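Side-chain contacts in M32 carboxypeptidase (Pyrococcus furiosus, PDB 1KA2), which releases amino acids one after another from the C-terminus of peptides with broad specificity, as a homodimeric cobalt-dependent metallocarboxypeptidase: residues 8-13 / 84-89; 68-73 / 88-93; 80-85 / 281-286. One frame throughout, in Å; residues are numbered along the deposited sequence.

Overall arrangement
The three contacts lie in sequence along helix 81-99, whose successive turns meet different neighbours: contact 3 at its N-terminal end, contact 1 on the next turn and contact 2 beyond it. Helix 8-36 supplies the partner in contact 1, helix 64-74 in contact 2, and the loop after helix 261-278 in contact 3. Contacts 1 and 2 have centres about 7 Å apart, contacts 1 and 3 about 9 Å, and contacts 2 and 3 about 14 Å. All lie about 24 to 28 Å from the chain's centre and away from the metal site. One helix thus joins early helices to a loop following the HEXXH helix.

Contact 1 (8-13 / 84-89); sequences ETIKQI and RGIVRV
I86 and V87, the residues that meet I10 across this contact, sit in a helical turn held by a routine 2.9 Å backbone hydrogen bond from R88 N to R84 O; between the two segments themselves the meeting is wholly apolar. At its centre, CG2 of I10 reaches CD1 of I86 at 3.3 Å, closer than two methyls normally come, so the packing here is tight. With CG2 anti to the backbone N, the short branch of I10 is the one that meets I86. On I86 it is the far end of the long branch, which runs out extended (chi2 175°), that arrives. The other arm of I10 folds at chi2 and brings CD1 to CG2 of V87, 4.1 Å away, with the two side chains about at right angles. Two helices of this largely helical M32 peptidase meet here, 8-36 and 81-99. Over the short segments their axes come within 10.8 Å, at an angle of 53°. One turn after I10, I13 turns CG2 to CG2 of I86 at a looser 4.4 Å. Further neighbours help to bury the group: L79 lies against I10, F5 against I86, and L69 against I13. Farther along helix 81-99, R88 forms a salt bridge with E165, and its NH1 is hydrogen-bonded to the carbonyl oxygen of S469.

Contact 2 (68-73 / 88-93); sequences NLVEKA and RVLDRS
V70 enters the contact with both of its methyls. CG2 lies 4.2 Å from CB of L90, the two side chains crossing at about a right angle, while CG1 sits over the next step of the opposite backbone, 4.3 Å from N of D91. With CG1 anti to its own backbone N (chi1 172°), the valine sends one branch to each of two successive residues, L90 and D91. At the outer margin a second pair approaches without bonding: OE2 of E71 stands 4.4 Å from OD2 of D91. The next shell secures these groups. I94 also packs on V70, and L90 is backed by I13 of helix 8-36. D91 has a firmer partner in K74, whose NZ makes a salt bridge to OD1. The helices concerned, 64-74 and 81-99, follow one another in the chain and run in roughly opposed directions, 132° apart over the short segments, whose axes approach to 10.1 Å. Between these segments the apolar part of the contact is the pair V70 and L90, both buried. The two carboxylates at its margin would tend to raise each other's proton affinity, an effect that K74 probably offsets at D91.

Contact 3 (80-85 / 281-286); sequences NEYERG and DERFMF
Y82 and F284 meet rim to rim, and here the contact is tight. CD2 of Y82 comes to 3.3 Å from CZ of F284, with CE2 of Y82 and CE1 of F284 close beside them. Neither ring lies over the face of the other: the centroids are 5.5 Å apart and the planes are inclined by 50°, so this is not a stack. Each ring is instead flanked from its own segment, Y82 by CG of E81 on one face and F284 by CB of D281 on one of its faces, in each case displaced toward the rim. I470 touches both aromatic residues from outside the two segments.

The side of R283 is looser and more exposed. Its NH2 is 4.2 Å from OH of Y82, too far for a bond, and the guanidinium is committed elsewhere. A bend at chi3 (-63°) turns it back on D281, which it grips side-on: NE donates to the syn side of OD1 at 3.0 Å, and NH2 meets OD2 in a 2.7 Å salt bridge. The same OD1 receives the backbone N of R283 on its anti side, at 3.0 Å, closing an Asx turn. On the opposing segment the start of helix 81-99 is fixed by a capping box, with E83 N donating to OD1 of N80 at 2.7 Å and N80 N to OE1 of E83 at 3.0 Å.

The 281-286 loop follows the helix that bears the HEXXH motif, and its later residues, M285 and F286, pack on E45 and V48 of the second subunit. The strong polar bonds stay within each segment, and between the two the direct link is the aromatic pair; the carboxylate of D281 probably also tempers the charge of R283, which has R466 nearby.

Contact 1 (8-13 / 84-89)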
loop_
_atom_site.group_PDB
_atom_site.type_symbol
_atom_site.label_atom_id
_atom_site.label_comp_id
_atom_site.label_asym_id
_atom_site.label_seq_id
_atom_site.Cartn_x
_atom_site.Cartn_y
_atom_site.Cartn_z
ATOM N N GLU A 8 29.232 5.156 18.721
ATOM C CA GLU A 8 28.957 6.315 17.886
ATOM C C GLU A 8 28.990 6.004 16.390
ATOM O O GLU A 8 28.147 6.492 15.640
ATOM C CB GLU A 8 29.964 7.416 18.210
ATOM C CG GLU A 8 29.782 8.695 17.425
ATOM C CD GLU A 8 28.377 9.233 17.514
ATOM O OE1 GLU A 8 27.741 9.071 18.578
ATOM O OE2 GLU A 8 27.913 9.830 16.520
ATOM N N THR A 9 29.963 5.207 15.952
ATOM C CA THR A 9 30.063 4.855 14.538
ATOM C C THR A 9 28.842 4.033 14.150
ATOM O O THR A 9 28.304 4.180 13.056
ATOM C CB THR A 9 31.354 4.042 14.231
ATOM O OG1 THR A 9 32.489 4.912 14.304
ATOM C CG2 THR A 9 31.289 3.424 12.843
ATOM N N ILE A 10 28.410 3.173 15.068
ATOM C CA ILE A 10 27.242 2.326 14.857
ATOM C C ILE A 10 25.975 3.195 14.739
ATOM O O ILE A 10 25.123 2.936 13.897
ATOM C CB ILE A 10 27.081 1.321 16.018
ATOM C CG1 ILE A 10 28.295 0.385 16.080
ATOM C CG2 ILE A 10 25.804 0.518 15.847
ATOM C CD1 ILE A 10 28.403 -0.609 14.945
ATOM N N LYS A 11 25.861 4.231 15.568
ATOM C CA LYS A 11 24.691 5.108 15.514
ATOM C C LYS A 11 24.631 5.894 14.212
ATOM O O LYS A 11 23.552 6.099 13.663
ATOM C CB LYS A 11 24.686 6.120 16.660
ATOM C CG LYS A 11 24.505 5.577 18.064
ATOM C CD LYS A 11 24.495 6.768 19.031
ATOM C CE LYS A 11 24.739 6.366 20.467
ATOM N NZ LYS A 11 24.878 7.576 21.332
ATOM N N GLN A 12 25.783 6.365 13.735
ATOM C CA GLN A 12 25.818 7.133 12.495
ATOM C C GLN A 12 25.318 6.238 11.372
ATOM O O GLN A 12 24.636 6.686 10.461
ATOM C CB GLN A 12 27.240 7.592 12.159
ATOM C CG GLN A 12 27.982 8.331 13.266
ATOM C CD GLN A 12 29.285 8.937 12.769
ATOM O OE1 GLN A 12 29.285 9.988 12.124
ATOM N NE2 GLN A 12 30.399 8.265 13.045
ATOM N N ILE A 13 25.673 4.964 11.449
ATOM C CA ILE A 13 25.264 3.999 10.448
ATOM C C ILE A 13 23.757 3.790 10.491
ATOM O O ILE A 13 23.086 3.883 9.460
ATOM C CB ILE A 13 25.981 2.647 10.665
ATOM C CG1 ILE A 13 27.461 2.790 10.299
ATOM C CG2 ILE A 13 25.309 1.553 9.841
ATOM C CD1 ILE A 13 28.293 1.549 10.593
ATOM N N ARG A 84 27.739 -5.601 16.407
ATOM C CA ARG A 84 28.553 -6.429 15.528
ATOM C C ARG A 84 27.650 -7.028 14.460
ATOM O O ARG A 84 28.029 -7.121 13.290
ATOM C CB ARG A 84 29.214 -7.550 16.328
ATOM C CG ARG A 84 30.428 -8.168 15.658
ATOM C CD ARG A 84 30.911 -9.372 16.455
ATOM N NE ARG A 84 31.051 -9.048 17.873
ATOM C CZ ARG A 84 31.188 -9.950 18.839
ATOM N NH1 ARG A 84 31.208 -11.247 18.544
ATOM N NH2 ARG A 84 31.288 -9.555 20.104
ATOM N N GLY A 85 26.451 -7.430 14.874
ATOM C CA GLY A 85 25.502 -8.015 13.944
ATOM C C GLY A 85 25.196 -7.035 12.838
ATOM O O GLY A 85 25.038 -7.418 11.676
ATOM N N ILE A 86 25.125 -5.760 13.206
ATOM C CA ILE A 86 24.841 -4.698 12.255
ATOM C C ILE A 86 25.873 -4.731 11.140
ATOM O O ILE A 86 25.526 -4.730 9.952
ATOM C CB ILE A 86 24.892 -3.315 12.937
ATOM C CG1 ILE A 86 23.840 -3.246 14.039
ATOM C CG2 ILE A 86 24.636 -2.215 11.922
ATOM C CD1 ILE A 86 23.903 -1.982 14.830
ATOM N N VAL A 87 27.143 -4.768 11.538
ATOM C CA VAL A 87 28.250 -4.789 10.591
ATOM C C VAL A 87 28.293 -6.059 9.741
ATOM O O VAL A 87 28.414 -5.981 8.519
ATOM C CB VAL A 87 29.603 -4.623 11.322
ATOM C CG1 VAL A 87 30.746 -4.622 10.314
ATOM C CG2 VAL A 87 29.599 -3.326 12.134
ATOM N N ARG A 88 28.185 -7.226 10.370
ATOM C CA ARG A 88 28.228 -8.470 9.606
ATOM C C ARG A 88 27.186 -8.417 8.498
ATOM O O ARG A 88 27.494 -8.640 7.326
ATOM C CB ARG A 88 27.945 -9.692 10.491
ATOM C CG ARG A 88 28.319 -11.009 9.822
ATOM C CD ARG A 88 27.737 -12.236 10.526
ATOM N NE ARG A 88 26.397 -12.595 10.047
ATOM C CZ ARG A 88 25.260 -12.096 10.530
ATOM N NH1 ARG A 88 25.282 -11.210 11.517
ATOM N NH2 ARG A 88 24.097 -12.495 10.031
ATOM N N VAL A 89 25.953 -8.104 8.883
ATOM C CA VAL A 89 24.844 -8.025 7.942
ATOM C C VAL A 89 25.086 -6.990 6.845
ATOM O O VAL A 89 24.958 -7.292 5.655
ATOM C CB VAL A 89 23.520 -7.698 8.685
ATOM C CG1 VAL A 89 22.407 -7.372 7.687
ATOM C CG2 VAL A 89 23.123 -8.868 9.558
#

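Contact 2 (68-73 / 88-93)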
loop_
_atom_site.group_PDB
_atom_site.type_symbol
_atom_site.label_atom_id
_atom_site.label_comp_id
_atom_site.label_asym_id
_atom_site.label_seq_id
_atom_site.Cartn_x
_atom_site.Cartn_y
_atom_site.Cartn_z
ATOM N N ASN A 68 32.120 3.662 3.817
ATOM C CA ASN A 68 33.243 4.063 4.677
ATOM C C ASN A 68 32.931 3.777 6.151
ATOM O O ASN A 68 33.772 3.262 6.881
ATOM C CB ASN A 68 33.571 5.563 4.515
ATOM C CG ASN A 68 34.268 5.888 3.188
ATOM O OD1 ASN A 68 34.969 5.049 2.609
ATOM N ND2 ASN A 68 34.098 7.124 2.721
ATOM N N LEU A 69 31.719 4.116 6.579
ATOM C CA LEU A 69 31.295 3.893 7.957
ATOM C C LEU A 69 31.329 2.419 8.352
ATOM O O LEU A 69 31.806 2.070 9.434
ATOM C CB LEU A 69 29.884 4.450 8.175
ATOM C CG LEU A 69 29.770 5.969 8.320
ATOM C CD1 LEU A 69 28.330 6.357 8.600
ATOM C CD2 LEU A 69 30.666 6.434 9.458
ATOM N N VAL A 70 30.816 1.561 7.473
ATOM C CA VAL A 70 30.789 0.124 7.728
ATOM C C VAL A 70 32.212 -0.418 7.832
ATOM O O VAL A 70 32.515 -1.238 8.700
ATOM C CB VAL A 70 30.027 -0.636 6.604
ATOM C CG1 VAL A 70 30.184 -2.147 6.785
ATOM C CG2 VAL A 70 28.555 -0.259 6.627
ATOM N N GLU A 71 33.085 0.030 6.940
ATOM C CA GLU A 71 34.470 -0.415 6.976
ATOM C C GLU A 71 35.091 0.007 8.298
ATOM O O GLU A 71 35.717 -0.801 8.989
ATOM C CB GLU A 71 35.265 0.186 5.813
ATOM C CG GLU A 71 35.439 -0.764 4.640
ATOM C CD GLU A 71 36.132 -2.051 5.045
ATOM O OE1 GLU A 71 37.255 -1.968 5.585
ATOM O OE2 GLU A 71 35.557 -3.141 4.825
ATOM N N LYS A 72 34.899 1.276 8.647
ATOM C CA LYS A 72 35.428 1.826 9.886
ATOM C C LYS A 72 34.979 1.020 11.103
ATOM O O LYS A 72 35.806 0.572 11.899
ATOM C CB LYS A 72 34.980 3.280 10.040
ATOM C CG LYS A 72 35.515 3.975 11.284
ATOM C CD LYS A 72 34.925 5.368 11.420
ATOM C CE LYS A 72 35.499 6.106 12.616
ATOM N NZ LYS A 72 36.960 6.356 12.457
ATOM N N ALA A 73 33.668 0.839 11.247
ATOM C CA ALA A 73 33.118 0.094 12.377
ATOM C C ALA A 73 33.650 -1.330 12.399
ATOM O O ALA A 73 33.879 -1.909 13.464
ATOM C CB ALA A 73 31.597 0.078 12.302
ATOM N N ARG A 88 28.185 -7.226 10.370
ATOM C CA ARG A 88 28.228 -8.470 9.606
ATOM C C ARG A 88 27.186 -8.417 8.498
ATOM O O ARG A 88 27.494 -8.640 7.326
ATOM C CB ARG A 88 27.945 -9.692 10.491
ATOM C CG ARG A 88 28.319 -11.009 9.822
ATOM C CD ARG A 88 27.737 -12.236 10.526
ATOM N NE ARG A 88 26.397 -12.595 10.047
ATOM C CZ ARG A 88 25.260 -12.096 10.530
ATOM N NH1 ARG A 88 25.282 -11.210 11.517
ATOM N NH2 ARG A 88 24.097 -12.495 10.031
ATOM N N VAL A 89 25.953 -8.104 8.883
ATOM C CA VAL A 89 24.844 -8.025 7.942
ATOM C C VAL A 89 25.086 -6.990 6.845
ATOM O O VAL A 89 24.958 -7.292 5.655
ATOM C CB VAL A 89 23.520 -7.698 8.685
ATOM C CG1 VAL A 89 22.407 -7.372 7.687
ATOM C CG2 VAL A 89 23.123 -8.868 9.558
ATOM N N LEU A 90 25.436 -5.773 7.237
ATOM C CA LEU A 90 25.673 -4.730 6.254
ATOM C C LEU A 90 26.902 -5.006 5.398
ATOM O O LEU A 90 26.935 -4.639 4.223
ATOM C CB LEU A 90 25.783 -3.356 6.938
ATOM C CG LEU A 90 24.456 -2.817 7.502
ATOM C CD1 LEU A 90 24.697 -1.490 8.196
ATOM C CD2 LEU A 90 23.440 -2.641 6.376
ATOM N N ASP A 91 27.909 -5.663 5.966
ATOM C CA ASP A 91 29.108 -5.958 5.180
ATOM C C ASP A 91 28.741 -6.942 4.068
ATOM O O ASP A 91 29.174 -6.789 2.929
ATOM C CB ASP A 91 30.220 -6.543 6.060
ATOM C CG ASP A 91 31.513 -6.765 5.288
ATOM O OD1 ASP A 91 31.996 -7.916 5.256
ATOM O OD2 ASP A 91 32.039 -5.788 4.706
ATOM N N ARG A 92 27.920 -7.931 4.397
ATOM C CA ARG A 92 27.482 -8.918 3.411
ATOM C C ARG A 92 26.653 -8.270 2.296
ATOM O O ARG A 92 26.764 -8.656 1.125
ATOM C CB ARG A 92 26.665 -10.008 4.097
ATOM C CG ARG A 92 26.047 -11.038 3.164
ATOM C CD ARG A 92 25.176 -12.021 3.937
ATOM N NE ARG A 92 24.209 -12.694 3.072
ATOM C CZ ARG A 92 24.474 -13.738 2.293
ATOM N NH1 ARG A 92 25.693 -14.267 2.258
ATOM N NH2 ARG A 92 23.510 -14.244 1.534
ATOM N N SER A 93 25.831 -7.283 2.649
ATOM C CA SER A 93 24.997 -6.608 1.660
ATOM C C SER A 93 25.818 -5.747 0.720
ATOM O O SER A 93 25.659 -5.827 -0.496
ATOM C CB SER A 93 23.950 -5.728 2.338
ATOM O OG SER A 93 23.027 -6.498 3.074
#

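Contact 3 (80-85 / 281-286)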
loop_
_atom_site.group_PDB
_atom_site.type_symbol
_atom_site.label_atom_id
_atom_site.label_comp_id
_atom_site.label_asym_id
_atom_site.label_seq_id
_atom_site.Cartn_x
_atom_site.Cartn_y
_atom_site.Cartn_z
ATOM N N ASN A 80 29.616 -4.673 20.985
ATOM C CA ASN A 80 28.867 -5.822 21.501
ATOM C C ASN A 80 28.354 -6.661 20.332
ATOM O O ASN A 80 28.541 -6.297 19.170
ATOM C CB ASN A 80 27.687 -5.358 22.367
ATOM C CG ASN A 80 26.770 -4.380 21.641
ATOM O OD1 ASN A 80 26.245 -4.685 20.572
ATOM N ND2 ASN A 80 26.580 -3.200 22.218
ATOM N N GLU A 81 27.694 -7.773 20.642
ATOM C CA GLU A 81 27.169 -8.668 19.614
ATOM C C GLU A 81 26.163 -7.993 18.672
ATOM O O GLU A 81 26.188 -8.204 17.454
ATOM C CB GLU A 81 26.532 -9.892 20.278
ATOM C CG GLU A 81 25.384 -9.554 21.220
ATOM C CD GLU A 81 25.553 -10.179 22.590
ATOM O OE1 GLU A 81 25.628 -11.426 22.671
ATOM O OE2 GLU A 81 25.611 -9.422 23.585
ATOM N N TYR A 82 25.289 -7.170 19.240
ATOM C CA TYR A 82 24.274 -6.473 18.456
ATOM C C TYR A 82 24.893 -5.533 17.429
ATOM O O TYR A 82 24.612 -5.639 16.234
ATOM C CB TYR A 82 23.344 -5.694 19.386
ATOM C CG TYR A 82 22.768 -6.547 20.490
ATOM C CD1 TYR A 82 23.324 -6.537 21.771
ATOM C CD2 TYR A 82 21.689 -7.392 20.247
ATOM C CE1 TYR A 82 22.813 -7.353 22.785
ATOM C CE2 TYR A 82 21.172 -8.208 21.249
ATOM C CZ TYR A 82 21.739 -8.182 22.512
ATOM O OH TYR A 82 21.232 -8.990 23.494
ATOM N N GLU A 83 25.730 -4.613 17.895
ATOM C CA GLU A 83 26.394 -3.669 17.003
ATOM C C GLU A 83 27.232 -4.446 15.990
ATOM O O GLU A 83 27.417 -4.010 14.856
ATOM C CB GLU A 83 27.305 -2.740 17.798
ATOM C CG GLU A 83 26.636 -2.069 18.983
ATOM C CD GLU A 83 27.625 -1.309 19.847
ATOM O OE1 GLU A 83 28.589 -1.936 20.335
ATOM O OE2 GLU A 83 27.442 -0.086 20.036
ATOM N N ARG A 84 27.739 -5.601 16.407
ATOM C CA ARG A 84 28.553 -6.429 15.528
ATOM C C ARG A 84 27.650 -7.028 14.460
ATOM O O ARG A 84 28.029 -7.121 13.290
ATOM C CB ARG A 84 29.214 -7.550 16.328
ATOM C CG ARG A 84 30.428 -8.168 15.658
ATOM C CD ARG A 84 30.911 -9.372 16.455
ATOM N NE ARG A 84 31.051 -9.048 17.873
ATOM C CZ ARG A 84 31.188 -9.950 18.839
ATOM N NH1 ARG A 84 31.208 -11.247 18.544
ATOM N NH2 ARG A 84 31.288 -9.555 20.104
ATOM N N GLY A 85 26.451 -7.430 14.874
ATOM C CA GLY A 85 25.502 -8.015 13.944
ATOM C C GLY A 85 25.196 -7.035 12.838
ATOM O O GLY A 85 25.038 -7.418 11.676
ATOM N N ASP A 281 12.650 -8.586 18.016
ATOM C CA ASP A 281 12.996 -7.735 19.153
ATOM C C ASP A 281 12.859 -6.264 18.764
ATOM O O ASP A 281 13.619 -5.773 17.932
ATOM C CB ASP A 281 14.435 -8.032 19.579
ATOM C CG ASP A 281 14.774 -7.471 20.942
ATOM O OD1 ASP A 281 14.430 -6.303 21.205
ATOM O OD2 ASP A 281 15.404 -8.197 21.746
ATOM N N GLU A 282 11.911 -5.552 19.374
ATOM C CA GLU A 282 11.692 -4.142 19.036
ATOM C C GLU A 282 12.856 -3.187 19.304
ATOM O O GLU A 282 12.832 -2.041 18.861
ATOM C CB GLU A 282 10.435 -3.611 19.726
ATOM C CG GLU A 282 9.164 -4.362 19.349
ATOM C CD GLU A 282 7.908 -3.621 19.767
ATOM O OE1 GLU A 282 7.955 -2.863 20.757
ATOM O OE2 GLU A 282 6.870 -3.798 19.104
ATOM N N ARG A 283 13.875 -3.631 20.026
ATOM C CA ARG A 283 15.010 -2.753 20.252
ATOM C C ARG A 283 15.831 -2.675 18.958
ATOM O O ARG A 283 16.726 -1.846 18.841
ATOM C CB ARG A 283 15.882 -3.283 21.391
ATOM C CG ARG A 283 15.158 -3.372 22.722
ATOM C CD ARG A 283 16.007 -4.080 23.761
ATOM N NE ARG A 283 16.265 -5.461 23.381
ATOM C CZ ARG A 283 17.156 -6.243 23.977
ATOM N NH1 ARG A 283 17.875 -5.778 24.986
ATOM N NH2 ARG A 283 17.337 -7.483 23.555
ATOM N N PHE A 284 15.511 -3.546 17.996
ATOM C CA PHE A 284 16.205 -3.605 16.700
ATOM C C PHE A 284 15.408 -2.919 15.572
ATOM O O PHE A 284 15.820 -2.931 14.401
ATOM C CB PHE A 284 16.469 -5.071 16.293
ATOM C CG PHE A 284 17.194 -5.893 17.343
ATOM C CD1 PHE A 284 17.879 -5.283 18.395
ATOM C CD2 PHE A 284 17.200 -7.287 17.264
ATOM C CE1 PHE A 284 18.553 -6.046 19.348
ATOM C CE2 PHE A 284 17.877 -8.063 18.218
ATOM C CZ PHE A 284 18.552 -7.443 19.259
ATOM N N MET A 285 14.269 -2.325 15.923
ATOM C CA MET A 285 13.410 -1.654 14.949
ATOM C C MET A 285 14.199 -0.648 14.103
ATOM O O MET A 285 14.976 0.148 14.635
ATOM C CB MET A 285 12.265 -0.954 15.694
ATOM C CG MET A 285 11.030 -0.677 14.866
ATOM S SD MET A 285 9.754 0.178 15.823
ATOM C CE MET A 285 8.979 -1.199 16.671
ATOM N N PHE A 286 13.994 -0.687 12.785
ATOM C CA PHE A 286 14.693 0.212 11.849
ATOM C C PHE A 286 16.155 -0.169 11.557
ATOM O O PHE A 286 16.845 0.542 10.821
ATOM C CB PHE A 286 14.670 1.650 12.370
ATOM C CG PHE A 286 13.329 2.095 12.821
ATOM C CD1 PHE A 286 13.107 2.419 14.152
ATOM C CD2 PHE A 286 12.268 2.159 11.922
ATOM C CE1 PHE A 286 11.833 2.803 14.589
ATOM C CE2 PHE A 286 11.002 2.537 12.344
ATOM C CZ PHE A 286 10.782 2.861 13.682
#